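PDB 3K9T: putative peptidase from Clostridium acetobutylicum, which binds one zinc ion per subunit and probably takes part in making modified polysaccharides, and is not expected to cleave peptides. Local coordinates for residues T60-W65 with E227-I232. Sequence-based numbering, arbitrary orientation.
Sequences TKVFDW and ETIGSI. With IMD (imidazole), chain E.
Val62 and Ile232 bring the two backbones nearest, their CA atoms 6.4 Å apart, where a tight hairpin meets the first turn of helix 229-237. The hairpin reverses through a type II' turn from Val62 to Trp65, closed by bonds from Val62 N to Trp65 O and from Trp65 N to Val62 O; no hydrogen bond joins the two segments. Ile232 buries more surface here than any other residue. Its CD1 sits over one face of the Trp65 indole, 3.3 Å from the centroid of the five-membered ring and 15° off the normal, a CH-pi contact. The other branch, CG2, lies anti to the backbone N and reaches Val62 O at 3.3 Å and Phe63 CD2 at 4.0 Å. The hairpin opens the insert region of this aminopeptidase-like fold, and the helix follows strand 219-225 of the mixed sheet, with the Thr228 side chain about 10 Å from the zinc ion. Ile229 CD1 meets Val62 CG2 at 3.9 Å and also touches Trp65 CB, while Thr228 CG2 approaches the far end of the indole, 3.6 Å from Trp65 CH2. Trp65 NE1 donates to Glu367 O of a second subunit, whose Lys372 and Arg373 form salt bridges with Asp64.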
loop_
_atom_site.group_PDB
_atom_site.type_symbol
_atom_site.label_atom_id
_atom_site.label_comp_id
_atom_site.label_asym_id
_atom_site.label_seq_id
_atom_site.Cartn_x
_atom_site.Cartn_y
_atom_site.Cartn_z
ATOM N N THR A 60 3.759 -37.849 -30.318
ATOM C CA THR A 60 2.756 -36.818 -30.557
ATOM C C THR A 60 3.317 -35.486 -30.077
ATOM O O THR A 60 3.861 -35.398 -28.958
ATOM C CB THR A 60 1.432 -37.110 -29.777
ATOM O OG1 THR A 60 0.916 -38.368 -30.193
ATOM C CG2 THR A 60 0.341 -35.999 -29.979
ATOM N N LYS A 61 3.190 -34.480 -30.941
ATOM C CA LYS A 61 3.657 -33.143 -30.651
ATOM C C LYS A 61 2.586 -32.427 -29.845
ATOM O O LYS A 61 1.462 -32.241 -30.309
ATOM C CB LYS A 61 4.024 -32.367 -31.942
ATOM C CG LYS A 61 5.558 -32.252 -32.241
ATOM C CD LYS A 61 6.231 -31.122 -31.353
ATOM N N VAL A 62 2.944 -32.038 -28.624
ATOM C CA VAL A 62 2.036 -31.328 -27.743
ATOM C C VAL A 62 2.669 -29.963 -27.449
ATOM O O VAL A 62 3.563 -29.825 -26.612
ATOM C CB VAL A 62 1.669 -32.209 -26.513
ATOM C CG1 VAL A 62 0.701 -33.321 -27.002
ATOM C CG2 VAL A 62 2.973 -32.790 -25.761
ATOM N N PHE A 63 2.190 -28.964 -28.191
ATOM C CA PHE A 63 2.864 -27.675 -28.303
ATOM C C PHE A 63 4.357 -27.962 -28.589
ATOM O O PHE A 63 4.663 -28.745 -29.478
ATOM C CB PHE A 63 2.636 -26.771 -27.064
ATOM C CG PHE A 63 1.188 -26.417 -26.823
ATOM C CD1 PHE A 63 0.378 -25.934 -27.854
ATOM C CD2 PHE A 63 0.626 -26.560 -25.570
ATOM C CE1 PHE A 63 -0.959 -25.601 -27.613
ATOM C CE2 PHE A 63 -0.707 -26.222 -25.337
ATOM C CZ PHE A 63 -1.492 -25.754 -26.354
ATOM N N ASP A 64 5.268 -27.392 -27.803
ATOM C CA ASP A 64 6.705 -27.529 -28.056
ATOM C C ASP A 64 7.239 -28.866 -27.617
ATOM O O ASP A 64 8.372 -29.209 -27.922
ATOM C CB ASP A 64 7.516 -26.432 -27.336
ATOM C CG ASP A 64 8.918 -26.300 -27.880
ATOM O OD1 ASP A 64 9.064 -26.262 -29.121
ATOM O OD2 ASP A 64 9.877 -26.255 -27.074
ATOM N N TRP A 65 6.423 -29.634 -26.911
ATOM C CA TRP A 65 6.891 -30.910 -26.384
ATOM C C TRP A 65 6.509 -32.078 -27.265
ATOM O O TRP A 65 5.639 -31.973 -28.115
ATOM C CB TRP A 65 6.353 -31.125 -24.967
ATOM C CG TRP A 65 6.894 -30.180 -23.987
ATOM C CD1 TRP A 65 6.744 -28.822 -23.981
ATOM C CD2 TRP A 65 7.681 -30.506 -22.831
ATOM N NE1 TRP A 65 7.382 -28.284 -22.884
ATOM C CE2 TRP A 65 7.961 -29.296 -22.162
ATOM C CE3 TRP A 65 8.142 -31.703 -22.281
ATOM C CZ2 TRP A 65 8.692 -29.248 -20.988
ATOM C CZ3 TRP A 65 8.890 -31.656 -21.098
ATOM C CH2 TRP A 65 9.152 -30.435 -20.475
ATOM N N GLU A 227 2.999 -34.887 -14.223
ATOM C CA GLU A 227 3.397 -33.488 -14.159
ATOM C C GLU A 227 4.088 -32.999 -15.436
ATOM O O GLU A 227 4.795 -33.736 -16.113
ATOM C CB GLU A 227 4.280 -33.187 -12.944
ATOM C CG GLU A 227 4.379 -31.662 -12.653
ATOM C CD GLU A 227 5.212 -31.327 -11.431
ATOM O OE1 GLU A 227 6.367 -31.759 -11.397
ATOM O OE2 GLU A 227 4.733 -30.609 -10.520
ATOM N N THR A 228 3.857 -31.728 -15.739
ATOM C CA THR A 228 4.450 -31.048 -16.858
ATOM C C THR A 228 3.981 -31.616 -18.177
ATOM O O THR A 228 3.163 -30.998 -18.817
ATOM C CB THR A 228 6.020 -30.924 -16.733
ATOM O OG1 THR A 228 6.279 -30.124 -15.596
ATOM C CG2 THR A 228 6.671 -30.215 -17.931
ATOM N N ILE A 229 4.502 -32.770 -18.575
ATOM C CA ILE A 229 4.135 -33.382 -19.865
ATOM C C ILE A 229 2.616 -33.676 -19.982
ATOM O O ILE A 229 2.005 -33.488 -21.059
ATOM C CB ILE A 229 5.008 -34.639 -20.183
ATOM C CG1 ILE A 229 4.704 -35.150 -21.591
ATOM C CG2 ILE A 229 4.853 -35.735 -19.113
ATOM C CD1 ILE A 229 4.935 -34.088 -22.710
ATOM N N GLY A 230 2.008 -34.085 -18.868
ATOM C CA GLY A 230 0.566 -34.353 -18.838
ATOM C C GLY A 230 -0.275 -33.110 -19.006
ATOM O O GLY A 230 -1.124 -33.078 -19.847
ATOM N N SER A 231 -0.018 -32.071 -18.221
ATOM C CA SER A 231 -0.757 -30.802 -18.362
ATOM C C SER A 231 -0.577 -30.161 -19.736
ATOM O O SER A 231 -1.540 -29.635 -20.313
ATOM C CB SER A 231 -0.408 -29.818 -17.243
ATOM O OG SER A 231 0.954 -29.464 -17.227
ATOM N N ILE A 232 0.640 -30.223 -20.276
ATOM C CA ILE A 232 0.905 -29.704 -21.642
ATOM C C ILE A 232 0.083 -30.516 -22.651
ATOM O O ILE A 232 -0.610 -29.949 -23.480
ATOM C CB ILE A 232 2.417 -29.724 -22.002
ATOM C CG1 ILE A 232 3.204 -28.817 -21.040
ATOM C CG2 ILE A 232 2.644 -29.240 -23.459
ATOM C CD1 ILE A 232 4.728 -28.914 -21.178
HETATM N N1 IMD E . 6.430 -30.823 -8.517
HETATM C C2 IMD E . 6.409 -32.162 -8.330
HETATM N N3 IMD E . 7.310 -32.471 -7.401
HETATM C C4 IMD E . 7.893 -31.334 -6.974
HETATM C C5 IMD E . 7.332 -30.285 -7.683
#